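Local coordinates for beta-ketoacyl-[acyl-carrier-protein] synthase III (Pseudomonas aeruginosa, PDB 2X3E) that probably catalyses the first condensation step of fatty acid synthesis, joining acetyl-CoA and malonyl-ACP to give 3-oxobutanoyl-ACP, and works as a homodimer, at residues C9-S13 with A63-A68; R72-V77 with A131-L135. The protein carries 1 engineered substitution. All coordinates share one frame. Residues are numbered along the deposited sequence.

From the N terminus, the chain runs through edge strand 5-14, then through two short helices to helix 53-68, whose last turns pack back on that strand; contact 1 closes this first loop at residues 9-13 and 63-68. Strand 75-79 follows directly, and contact 2 closes a second loop when residues 131-135, after strand 104-109 and helix 114-127, pair with residues 72-77. The two loops lie in series, neither enclosing nor crossing the other. Both contacts involve one five-stranded mixed sheet of the thiolase-like fold, and they meet where Leu65 CD2 packs 3.8 Å from Val73 CG1 and 3.9 Å from Leu135 CD1, so helix 53-68, packed on edge strand 5-14, also reaches the inner strands.

Contact 1 of 2, residues C9-S13 with A63-A68; sequences CGLGS and AALASA
Extended strand 9-13 lies across the last turns of helix 53-68, nearly antiparallel to it: the short axes make 149° and approach to 5.7 Å. Such closeness needs glycine. Gly10 CA sits 4.1 Å from Ala68 CA and Gly12 CA 3.9 Å from Ala64 CA, and a CB on either glycine would point into the helix and clash. The helix presents small residues in return: Ala64 CB lies 3.6 Å from Gly12 N, Ala63 CB 4.0 Å from Gly12 CA. Ser67 adopts the t rotamer (chi1 173°), which directs OG to accept a hydrogen bond from Leu11 N (3.1 Å, 170°); OG also bonds to Val327 O. Leu11 (t, p), its CA-to-CB bond pointing away from the helix, packs on Leu290 and Leu294 of helix 285-295. Cys9 (psi 5°) and Gly10 both face Val165 of strand 160-169, a classic beta bulge. The p rotamer of Cys9 sets its SG 4.2 Å from Ala68 CB, while Cys9 O receives a CA-H...O contact from Ala68 CA at 3.3 Å. Water 1 donates to Ser67 O (2.7 Å) and weakly to Cys9 O (3.4 Å). Small-residue packing thus brings the backbones together, and the serine hydroxyl meets an outward-facing edge-strand NH.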
ATOM      1  N   CYS A   9      -2.498  20.119   8.002  1.00 15.29           N
ATOM      2  CA  CYS A   9      -1.919  21.467   7.996  1.00 16.59           C
ATOM      3  C   CYS A   9      -1.548  21.999   6.607  1.00 16.76           C
ATOM      4  O   CYS A   9      -1.013  23.091   6.502  1.00 17.37           O
ATOM      5  CB  CYS A   9      -0.707  21.528   8.937  1.00 17.33           C
ATOM      6  SG  CYS A   9       0.659  20.432   8.525  1.00 18.90           S
ATOM      7  N   GLY A  10      -1.877  21.256   5.548  1.00 16.61           N
ATOM      8  CA  GLY A  10      -1.573  21.681   4.180  1.00 16.84           C
ATOM      9  C   GLY A  10      -2.401  20.929   3.159  1.00 16.43           C
ATOM     10  O   GLY A  10      -2.751  19.768   3.373  1.00 15.96           O
ATOM     11  N   LEU A  11      -2.731  21.604   2.058  1.00 16.54           N
ATOM     12  CA  LEU A  11      -3.510  21.011   0.970  1.00 15.87           C
ATOM     13  C   LEU A  11      -2.956  21.500  -0.357  1.00 15.95           C
ATOM     14  O   LEU A  11      -2.618  22.673  -0.502  1.00 16.39           O
ATOM     15  CB  LEU A  11      -4.992  21.393   1.091  1.00 16.00           C
ATOM     16  CG  LEU A  11      -5.961  20.876   0.019  1.00 16.57           C
ATOM     17  CD1 LEU A  11      -6.180  19.385   0.147  1.00 15.79           C
ATOM     18  CD2 LEU A  11      -7.289  21.616   0.101  1.00 17.13           C
ATOM     19  N   GLY A  12      -2.860  20.593  -1.319  1.00 15.40           N
ATOM     20  CA  GLY A  12      -2.473  20.941  -2.681  1.00 15.85           C
ATOM     21  C   GLY A  12      -3.066  19.947  -3.651  1.00 15.34           C
ATOM     22  O   GLY A  12      -3.539  18.882  -3.255  1.00 15.19           O
ATOM     23  N   SER A  13      -3.068  20.300  -4.925  1.00 15.45           N
ATOM     24  CA  SER A  13      -3.631  19.426  -5.948  1.00 15.00           C
ATOM     25  C   SER A  13      -3.056  19.746  -7.310  1.00 15.78           C
ATOM     26  O   SER A  13      -2.453  20.807  -7.510  1.00 16.24           O
ATOM     27  CB  SER A  13      -5.151  19.561  -5.984  1.00 14.56           C
ATOM     28  OG  SER A  13      -5.545  20.826  -6.492  1.00 14.90           O
ATOM     29  N   ALA A  63       2.742  21.566  -4.106  1.00 16.12           N
ATOM     30  CA  ALA A  63       1.762  22.592  -3.735  1.00 16.09           C
ATOM     31  C   ALA A  63       1.315  22.433  -2.281  1.00 15.64           C
ATOM     32  O   ALA A  63       1.144  23.425  -1.566  1.00 15.79           O
ATOM     33  CB  ALA A  63       0.546  22.549  -4.671  1.00 16.05           C
ATOM     34  N   ALA A  64       1.144  21.189  -1.846  1.00 14.80           N
ATOM     35  CA  ALA A  64       0.742  20.895  -0.466  1.00 14.46           C
ATOM     36  C   ALA A  64       1.803  21.334   0.547  1.00 14.74           C
ATOM     37  O   ALA A  64       1.461  21.826   1.619  1.00 14.43           O
ATOM     38  CB  ALA A  64       0.426  19.417  -0.305  1.00 14.05           C
ATOM     39  N   LEU A  65       3.078  21.152   0.203  1.00 14.55           N
ATOM     40  CA  LEU A  65       4.185  21.566   1.070  1.00 14.93           C
ATOM     41  C   LEU A  65       4.247  23.085   1.202  1.00 15.74           C
ATOM     42  O   LEU A  65       4.501  23.606   2.289  1.00 16.81           O
ATOM     43  CB  LEU A  65       5.523  21.040   0.533  1.00 15.00           C
ATOM     44  CG  LEU A  65       5.762  19.538   0.663  1.00 13.56           C
ATOM     45  CD1 LEU A  65       6.958  19.130  -0.179  1.00 14.76           C
ATOM     46  CD2 LEU A  65       5.957  19.127   2.121  1.00 14.29           C
ATOM     47  N   ALA A  66       4.028  23.785   0.089  1.00 16.01           N
ATOM     48  CA  ALA A  66       3.947  25.244   0.087  1.00 16.59           C
ATOM     49  C   ALA A  66       2.805  25.714   0.976  1.00 16.95           C
ATOM     50  O   ALA A  66       2.983  26.625   1.776  1.00 17.84           O
ATOM     51  CB  ALA A  66       3.772  25.777  -1.344  1.00 16.75           C
ATOM     52  N   SER A  67       1.641  25.079   0.841  1.00 16.59           N
ATOM     53  CA  SER A  67       0.468  25.378   1.679  1.00 16.88           C
ATOM     54  C   SER A  67       0.762  25.218   3.182  1.00 17.14           C
ATOM     55  O   SER A  67       0.382  26.063   3.989  1.00 17.69           O
ATOM     56  CB  SER A  67      -0.697  24.462   1.274  1.00 16.26           C
ATOM     57  OG  SER A  67      -1.807  24.588   2.148  1.00 16.35           O
ATOM     58  N   ALA A  68       1.449  24.137   3.542  1.00 16.94           N
ATOM     59  CA  ALA A  68       1.795  23.860   4.945  1.00 17.51           C
ATOM     60  C   ALA A  68       2.935  24.739   5.483  1.00 18.88           C
ATOM     61  O   ALA A  68       3.151  24.809   6.699  1.00 19.11           O
ATOM     62  CB  ALA A  68       2.156  22.397   5.105  1.00 16.54           C
TER
HETATM   63  O   HOH W   1      -2.004  26.087   5.268  1.00 19.00           O

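Contact 2 of 2, residues R72-V77 with A131-L135; sequences RVDAVV and ADSAL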
ATOM      1  N   ARG A  72      10.192  20.083   4.429  1.00 19.67           N
ATOM      2  CA  ARG A  72      10.491  18.666   4.642  1.00 18.91           C
ATOM      3  C   ARG A  72       9.370  17.991   5.406  1.00 17.81           C
ATOM      4  O   ARG A  72       8.735  18.613   6.255  1.00 17.90           O
ATOM      5  CB  ARG A  72      11.784  18.489   5.444  1.00 19.89           C
ATOM      6  CG  ARG A  72      13.013  18.452   4.601  1.00 21.53           C
ATOM      7  CD  ARG A  72      14.283  18.383   5.446  1.00 22.91           C
ATOM      8  NE  ARG A  72      15.401  18.856   4.639  1.00 24.65           N
ATOM      9  CZ  ARG A  72      15.721  20.135   4.460  1.00 26.83           C
ATOM     10  NH1 ARG A  72      15.039  21.106   5.065  1.00 27.47           N
ATOM     11  NH2 ARG A  72      16.746  20.449   3.678  1.00 28.76           N
ATOM     12  N   VAL A  73       9.133  16.721   5.088  1.00 16.77           N
ATOM     13  CA  VAL A  73       8.304  15.834   5.903  1.00 16.42           C
ATOM     14  C   VAL A  73       9.033  14.492   6.052  1.00 16.22           C
ATOM     15  O   VAL A  73       9.950  14.192   5.277  1.00 16.08           O
ATOM     16  CB  VAL A  73       6.888  15.631   5.299  1.00 16.01           C
ATOM     17  CG1 VAL A  73       6.123  16.966   5.275  1.00 16.32           C
ATOM     18  CG2 VAL A  73       6.958  15.021   3.895  1.00 15.64           C
ATOM     19  N   ASP A  74       8.631  13.690   7.035  1.00 15.91           N
ATOM     20  CA  ASP A  74       9.338  12.431   7.336  1.00 16.34           C
ATOM     21  C   ASP A  74       8.896  11.279   6.444  1.00 15.38           C
ATOM     22  O   ASP A  74       9.627  10.298   6.290  1.00 14.70           O
ATOM     23  CB  ASP A  74       9.134  12.029   8.803  1.00 17.03           C
ATOM     24  CG  ASP A  74       9.848  12.940   9.773  1.00 18.68           C
ATOM     25  OD1 ASP A  74      10.987  13.364   9.480  1.00 19.93           O
ATOM     26  OD2 ASP A  74       9.280  13.222  10.852  1.00 19.84           O
ATOM     27  N   ALA A  75       7.700  11.402   5.869  1.00 14.52           N
ATOM     28  CA  ALA A  75       7.044  10.306   5.172  1.00 14.21           C
ATOM     29  C   ALA A  75       6.262  10.806   3.955  1.00 13.54           C
ATOM     30  O   ALA A  75       5.682  11.899   3.981  1.00 13.03           O
ATOM     31  CB  ALA A  75       6.105   9.566   6.132  1.00 14.05           C
ATOM     32  N   VAL A  76       6.270  10.001   2.895  1.00 13.46           N
ATOM     33  CA  VAL A  76       5.488  10.271   1.693  1.00 13.19           C
ATOM     34  C   VAL A  76       4.731   9.006   1.296  1.00 13.18           C
ATOM     35  O   VAL A  76       5.335   8.006   0.926  1.00 13.17           O
ATOM     36  CB  VAL A  76       6.377  10.717   0.504  1.00 13.25           C
ATOM     37  CG1 VAL A  76       5.511  10.971  -0.722  1.00 13.34           C
ATOM     38  CG2 VAL A  76       7.185  11.963   0.869  1.00 13.51           C
ATOM     39  N   VAL A  77       3.405   9.060   1.371  1.00 13.44           N
ATOM     40  CA  VAL A  77       2.566   7.907   1.052  1.00 13.58           C
ATOM     41  C   VAL A  77       1.618   8.256  -0.091  1.00 13.82           C
ATOM     42  O   VAL A  77       0.988   9.312  -0.070  1.00 13.97           O
ATOM     43  CB  VAL A  77       1.791   7.432   2.296  1.00 13.75           C
ATOM     44  CG1 VAL A  77       0.757   6.356   1.929  1.00 14.54           C
ATOM     45  CG2 VAL A  77       2.770   6.911   3.346  1.00 13.76           C
ATOM     46  N   ALA A 131       6.767   8.922  12.596  1.00 17.65           N
ATOM     47  CA  ALA A 131       6.969  10.115  11.786  1.00 17.54           C
ATOM     48  C   ALA A 131       6.383  11.299  12.546  1.00 17.71           C
ATOM     49  O   ALA A 131       5.422  11.129  13.295  1.00 17.62           O
ATOM     50  CB  ALA A 131       6.278   9.960  10.431  1.00 16.94           C
ATOM     51  N   ASP A 132       6.963  12.485  12.366  1.00 17.60           N
ATOM     52  CA  ASP A 132       6.429  13.711  12.971  1.00 17.87           C
ATOM     53  C   ASP A 132       5.669  14.561  11.953  1.00 17.37           C
ATOM     54  O   ASP A 132       4.987  15.510  12.322  1.00 17.28           O
ATOM     55  CB  ASP A 132       7.549  14.536  13.605  1.00 18.57           C
ATOM     56  CG  ASP A 132       8.258  13.800  14.737  1.00 20.63           C
ATOM     57  OD1 ASP A 132       7.634  12.952  15.417  1.00 21.41           O
ATOM     58  OD2 ASP A 132       9.450  14.082  14.954  1.00 22.61           O
ATOM     59  N   SER A 133       5.790  14.207  10.675  1.00 16.75           N
ATOM     60  CA  SER A 133       5.064  14.871   9.596  1.00 16.39           C
ATOM     61  C   SER A 133       5.026  13.961   8.376  1.00 15.80           C
ATOM     62  O   SER A 133       5.868  13.072   8.228  1.00 15.95           O
ATOM     63  CB  SER A 133       5.726  16.193   9.235  1.00 16.88           C
ATOM     64  OG  SER A 133       7.066  15.978   8.828  1.00 16.85           O
ATOM     65  N   ALA A 134       4.053  14.188   7.504  1.00 15.02           N
ATOM     66  CA  ALA A 134       3.849  13.317   6.355  1.00 14.62           C
ATOM     67  C   ALA A 134       3.072  13.996   5.252  1.00 13.98           C
ATOM     68  O   ALA A 134       2.215  14.846   5.504  1.00 13.54           O
ATOM     69  CB  ALA A 134       3.110  12.062   6.776  1.00 14.33           C
ATOM     70  N   LEU A 135       3.384  13.589   4.027  1.00 13.71           N
ATOM     71  CA  LEU A 135       2.547  13.846   2.873  1.00 13.51           C
ATOM     72  C   LEU A 135       1.712  12.603   2.587  1.00 13.20           C
ATOM     73  O   LEU A 135       2.239  11.482   2.556  1.00 13.58           O
ATOM     74  CB  LEU A 135       3.406  14.165   1.641  1.00 13.35           C
ATOM     75  CG  LEU A 135       3.786  15.630   1.428  1.00 13.82           C
ATOM     76  CD1 LEU A 135       5.003  15.752   0.515  1.00 14.21           C
ATOM     77  CD2 LEU A 135       2.595  16.406   0.835  1.00 12.57           C
TER
HETATM   78  O   HOH W   2       8.803  16.324  10.500  1.00 12.61           O
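Two inner strands of the thiolase-like fold's mixed sheet start side by side here as parallel neighbours; helix 114-127 forms the crossover from strand 104-109 to strand 133-140, passing over strand 75-79. The paired short axes are 4.7 Å apart at 29°. Regular backbone pairing is carried by two bonds of 2.9 Å, Leu135 N to Ala75 O and Val77 N to Leu135 O, so Val76 lies opposite Leu135. A CA-H...O contact from Ala134 CA to Ala75 O (3.3 Å) accompanies them. Toward the strand starts the pattern loosens: Ser133 O accepts from Asp74 N at 3.1 Å and weakly from Ala75 N at 3.4 Å.

Among apolar contacts, Leu135 CD1 lies 4.0 Å from Val73 CG2 and 4.4 Å from Val76 CG2, on the face where helix 53-68 brings Ala61, Ala64 and Leu65 against Leu135. On the other face Ala75 CB meets Ala134 CB at 4.0 Å and Ala131 CB at 4.3 Å, while Val122 and Ile126 of helix 114-127 pack on Ala134.

Polar side chains finish the solvent end. Asp132 directs its carboxylate to a salt bridge with Arg4, although its OD2 lies 4.2 Å from the like-charged Asp74 OD2. Asp74 OD2 accepts a hydrogen bond from Asp132 N at 2.9 Å and a weak one from water 2 at 3.2 Å; this water sits 2.4 Å from Ser133 OG.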